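Local coordinates for protein polysaccharide deacetylase (Bacillus anthracis, PDB 2J13) that probably removes acetyl groups from peptidoglycan or a related cell-wall polysaccharide, as a zinc-binding family 4 carbohydrate esterase, at residues D125-T136 and R161-Y171. Residues are numbered along the deposited sequence; the frame is centred on the assembly and turned at random. Where two conformers were deposited one is given.
Sequences DEKLREELTSVT and RTLALTKEMGY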
loop_
_atom_site.group_PDB
_atom_site.type_symbol
_atom_site.label_atom_id
_atom_site.label_comp_id
_atom_site.label_asym_id
_atom_site.label_seq_id
_atom_site.Cartn_x
_atom_site.Cartn_y
_atom_site.Cartn_z
ATOM N N ASP A 125 20.990 -2.810 7.586
ATOM C CA ASP A 125 20.699 -1.633 6.748
ATOM C C ASP A 125 20.946 -1.901 5.248
ATOM O O ASP A 125 20.160 -1.481 4.387
ATOM C CB ASP A 125 21.508 -0.413 7.155
ATOM C CG ASP A 125 21.120 0.143 8.509
ATOM O OD1 ASP A 125 20.160 -0.383 9.125
ATOM O OD2 ASP A 125 21.771 1.146 8.927
ATOM N N GLU A 126 22.082 -2.526 4.962
ATOM C CA GLU A 126 22.434 -2.943 3.601
ATOM C C GLU A 126 21.312 -3.818 2.989
ATOM O O GLU A 126 20.904 -3.627 1.829
ATOM C CB GLU A 126 23.798 -3.665 3.643
ATOM C CG GLU A 126 24.026 -4.747 4.778
ATOM C CD GLU A 126 24.389 -4.232 6.252
ATOM O OE1 GLU A 126 24.243 -3.064 6.617
ATOM O OE2 GLU A 126 24.831 -5.066 7.071
ATOM N N LYS A 127 20.811 -4.760 3.776
ATOM C CA LYS A 127 19.765 -5.676 3.344
ATOM C C LYS A 127 18.464 -4.922 3.146
ATOM O O LYS A 127 17.751 -5.152 2.148
ATOM C CB LYS A 127 19.581 -6.803 4.372
ATOM C CG LYS A 127 18.566 -7.851 4.016
ATOM C CD LYS A 127 18.753 -8.405 2.597
ATOM C CE LYS A 127 17.722 -9.479 2.279
ATOM N NZ LYS A 127 17.488 -9.648 0.792
ATOM N N LEU A 128 18.114 -4.027 4.056
ATOM C CA LEU A 128 16.888 -3.251 3.868
ATOM C C LEU A 128 16.954 -2.418 2.587
ATOM O O LEU A 128 15.965 -2.329 1.825
ATOM C CB LEU A 128 16.592 -2.343 5.069
ATOM C CG LEU A 128 15.294 -1.552 4.920
ATOM C CD1 LEU A 128 14.096 -2.510 4.740
ATOM C CD2 LEU A 128 15.062 -0.586 6.077
ATOM N N ARG A 129 18.110 -1.817 2.313
ATOM C CA ARG A 129 18.253 -0.992 1.112
ATOM C C ARG A 129 18.092 -1.875 -0.107
ATOM O O ARG A 129 17.409 -1.477 -1.060
ATOM C CB ARG A 129 19.625 -0.271 1.091
ATOM C CG ARG A 129 19.656 0.898 2.052
ATOM C CD ARG A 129 20.767 1.888 1.812
ATOM N NE ARG A 129 20.999 2.658 3.041
ATOM C CZ ARG A 129 21.853 2.300 4.000
ATOM N NH1 ARG A 129 22.566 1.186 3.894
ATOM N NH2 ARG A 129 21.973 3.061 5.080
ATOM N N GLU A 130 18.639 -3.080 -0.074
ATOM C CA GLU A 130 18.510 -4.010 -1.247
ATOM C C GLU A 130 17.070 -4.469 -1.404
ATOM O O GLU A 130 16.548 -4.537 -2.521
ATOM C CB GLU A 130 19.409 -5.222 -1.080
ATOM C CG GLU A 130 20.852 -4.809 -1.145
ATOM C CD GLU A 130 21.867 -5.855 -0.714
ATOM O OE1 GLU A 130 21.499 -6.894 -0.118
ATOM O OE2 GLU A 130 23.070 -5.617 -0.999
ATOM N N GLU A 131 16.416 -4.751 -0.276
ATOM C CA GLU A 131 15.021 -5.207 -0.290
ATOM C C GLU A 131 14.092 -4.182 -0.937
ATOM O O GLU A 131 13.149 -4.596 -1.645
ATOM C CB GLU A 131 14.544 -5.509 1.145
ATOM C CG GLU A 131 15.097 -6.827 1.712
ATOM C CD GLU A 131 14.375 -8.029 1.181
ATOM O OE1 GLU A 131 13.162 -7.918 0.892
ATOM O OE2 GLU A 131 14.992 -9.095 1.038
ATOM N N LEU A 132 14.336 -2.883 -0.710
ATOM C CA LEU A 132 13.519 -1.808 -1.323
ATOM C C LEU A 132 13.971 -1.505 -2.748
ATOM O O LEU A 132 13.159 -1.453 -3.662
ATOM C CB LEU A 132 13.570 -0.536 -0.495
ATOM C CG LEU A 132 12.928 -0.686 0.888
ATOM C CD1 LEU A 132 13.167 0.605 1.632
ATOM C CD2 LEU A 132 11.451 -1.040 0.796
ATOM N N THR A 133 15.275 -1.326 -2.940
ATOM C CA THR A 133 15.790 -0.905 -4.242
ATOM C C THR A 133 15.528 -1.947 -5.309
ATOM O O THR A 133 15.196 -1.578 -6.458
ATOM C CB THR A 133 17.296 -0.594 -4.170
ATOM O OG1 THR A 133 17.516 0.439 -3.183
ATOM C CG2 THR A 133 17.792 -0.114 -5.542
ATOM N N SER A 134 15.646 -3.220 -4.982
ATOM C CA SER A 134 15.404 -4.279 -5.957
ATOM C C SER A 134 13.977 -4.252 -6.515
ATOM O O SER A 134 13.776 -4.403 -7.730
ATOM C CB SER A 134 15.757 -5.651 -5.411
ATOM O OG SER A 134 15.018 -5.984 -4.285
ATOM N N VAL A 135 12.988 -4.067 -5.656
ATOM C CA VAL A 135 11.607 -3.939 -6.102
ATOM C C VAL A 135 11.387 -2.687 -6.918
ATOM O O VAL A 135 10.703 -2.733 -7.956
ATOM C CB VAL A 135 10.579 -3.992 -4.898
ATOM C CG1 VAL A 135 9.142 -3.672 -5.334
ATOM C CG2 VAL A 135 10.589 -5.339 -4.263
ATOM N N THR A 136 11.923 -1.560 -6.483
ATOM C CA THR A 136 11.744 -0.299 -7.204
ATOM C C THR A 136 12.276 -0.404 -8.625
ATOM O O THR A 136 11.586 -0.093 -9.587
ATOM C CB THR A 136 12.378 0.876 -6.472
ATOM O OG1 THR A 136 11.628 1.110 -5.261
ATOM C CG2 THR A 136 12.349 2.144 -7.328
ATOM N N ARG A 161 13.896 3.413 13.372
ATOM C CA ARG A 161 14.994 3.249 12.414
ATOM C C ARG A 161 14.493 2.922 11.010
ATOM O O ARG A 161 14.904 3.566 10.046
ATOM C CB ARG A 161 15.955 2.170 12.870
ATOM C CG ARG A 161 17.229 2.155 12.025
ATOM C CD ARG A 161 17.962 0.890 12.135
ATOM N NE ARG A 161 19.306 1.074 11.603
ATOM C CZ ARG A 161 20.273 1.674 12.281
ATOM N NH1 ARG A 161 20.043 2.124 13.514
ATOM N NH2 ARG A 161 21.464 1.834 11.717
ATOM N N THR A 162 13.595 1.955 10.908
ATOM C CA THR A 162 13.152 1.486 9.570
ATOM C C THR A 162 12.329 2.565 8.853
ATOM O O THR A 162 12.432 2.729 7.634
ATOM C CB THR A 162 12.403 0.138 9.618
ATOM O OG1 THR A 162 11.147 0.276 10.297
ATOM C CG2 THR A 162 13.215 -0.954 10.278
ATOM N N LEU A 163 11.482 3.289 9.594
ATOM C CA LEU A 163 10.767 4.434 9.059
ATOM C C LEU A 163 11.717 5.482 8.536
ATOM O O LEU A 163 11.594 5.954 7.410
ATOM C CB LEU A 163 9.846 5.039 10.138
ATOM C CG LEU A 163 8.720 4.171 10.622
ATOM C CD1 LEU A 163 7.993 4.839 11.819
ATOM C CD2 LEU A 163 7.711 3.843 9.474
ATOM N N ALA A 164 12.720 5.834 9.333
ATOM C CA ALA A 164 13.653 6.871 8.939
ATOM C C ALA A 164 14.531 6.453 7.732
ATOM O O ALA A 164 14.770 7.250 6.860
ATOM C CB ALA A 164 14.516 7.301 10.142
ATOM N N LEU A 165 14.969 5.203 7.698
ATOM C CA LEU A 165 15.783 4.689 6.577
ATOM C C LEU A 165 14.971 4.663 5.290
ATOM O O LEU A 165 15.469 5.019 4.211
ATOM C CB LEU A 165 16.308 3.291 6.885
ATOM C CG LEU A 165 17.306 3.133 8.042
ATOM C CD1 LEU A 165 17.619 1.670 8.242
ATOM C CD2 LEU A 165 18.567 3.948 7.808
ATOM N N THR A 166 13.712 4.277 5.405
ATOM C CA THR A 166 12.808 4.258 4.241
ATOM C C THR A 166 12.595 5.671 3.675
ATOM O O THR A 166 12.695 5.867 2.476
ATOM C CB THR A 166 11.477 3.572 4.644
ATOM O OG1 THR A 166 11.777 2.222 5.088
ATOM C CG2 THR A 166 10.447 3.561 3.455
ATOM N N LYS A 167 12.310 6.655 4.526
ATOM C CA LYS A 167 12.184 8.046 4.113
ATOM C C LYS A 167 13.465 8.590 3.478
ATOM O O LYS A 167 13.420 9.300 2.479
ATOM C CB LYS A 167 11.808 8.927 5.312
ATOM C CG LYS A 167 11.761 10.414 5.050
ATOM C CD LYS A 167 11.439 11.135 6.367
ATOM C CE LYS A 167 11.792 12.606 6.371
ATOM N NZ LYS A 167 11.416 13.189 7.725
ATOM N N GLU A 168 14.595 8.268 4.083
ATOM C CA GLU A 168 15.894 8.718 3.593
ATOM C C GLU A 168 16.148 8.221 2.179
ATOM O O GLU A 168 16.780 8.926 1.370
ATOM C CB GLU A 168 16.957 8.192 4.559
ATOM C CG GLU A 168 18.400 8.558 4.295
ATOM C CD GLU A 168 19.333 7.759 5.233
ATOM O OE1 GLU A 168 18.977 7.589 6.435
ATOM O OE2 GLU A 168 20.398 7.281 4.770
ATOM N N MET A 169 15.658 7.020 1.869
ATOM C CA MET A 169 15.766 6.458 0.515
ATOM C C MET A 169 14.768 7.053 -0.483
ATOM O O MET A 169 14.820 6.734 -1.652
ATOM C CB MET A 169 15.638 4.942 0.554
ATOM C CG MET A 169 16.721 4.242 1.380
ATOM S SD MET A 169 16.546 2.483 1.359
ATOM C CE MET A 169 16.786 2.106 -0.383
ATOM N N GLY A 170 13.870 7.918 -0.010
ATOM C CA GLY A 170 12.989 8.685 -0.859
ATOM C C GLY A 170 11.571 8.149 -0.929
ATOM O O GLY A 170 10.814 8.526 -1.841
ATOM N N TYR A 171 11.197 7.309 0.031
ATOM C CA TYR A 171 9.846 6.723 0.074
ATOM C C TYR A 171 8.988 7.244 1.202
ATOM O O TYR A 171 9.491 7.543 2.279
ATOM C CB TYR A 171 9.956 5.211 0.253
ATOM C CG TYR A 171 10.797 4.534 -0.801
ATOM C CD1 TYR A 171 10.281 4.291 -2.067
ATOM C CD2 TYR A 171 12.071 4.075 -0.493
ATOM C CE1 TYR A 171 11.046 3.647 -3.049
ATOM C CE2 TYR A 171 12.850 3.423 -1.450
ATOM C CZ TYR A 171 12.329 3.201 -2.720
ATOM O OH TYR A 171 13.105 2.574 -3.672
HETATM O O HOH W 1 15.761 2.689 -3.585
#
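Asp125 and Leu165 face each other where the axes of segments 125-136 and 161-168 approach to 10.9 Å, their N-to-C directions 50° from parallel. At the N-terminal end Arg161 grips the Asp125 carboxylate side-on: NE reaches OD1 at 3.0 Å and NH2 reaches OD2 at 2.9 Å. Both oxygens use their syn lone pairs and the two flat groups are nearly coplanar, which fixes the rotation of each. Arg161 gets there on an extended chain, CG anti to the backbone N (chi1 -170°). One turn further along each helix, Leu128 CD2 rests 4.0 Å from Leu165 CD1. These helices belong to the NodB homology region of the polysaccharide deacetylases; Leu132, Thr166 and Tyr171 all rest on Val151 of strand 150-151. Met169 reaches across next, its SD 3.6 Å from Arg129 CG and also against Leu132 CD1. A bend at chi3 (63°) turns CE toward Thr133 OG1, whose hydroxyl donates back to Arg129 O. Gly170, with a positive phi, completes a Schellman motif after the last turn, and the chain delivers Tyr171 toward the far end of segment 125-136. There the ring passes Leu132 CB, and Tyr171 OH and Thr136 OG1 are hydrogen-bonded at 2.6 Å, OG1 lying at the ring edge near its plane. A water links the same phenol oxygen to Thr133 OG1, while Asn112 donates to Leu132 O and, weakly, to Thr136 OG1.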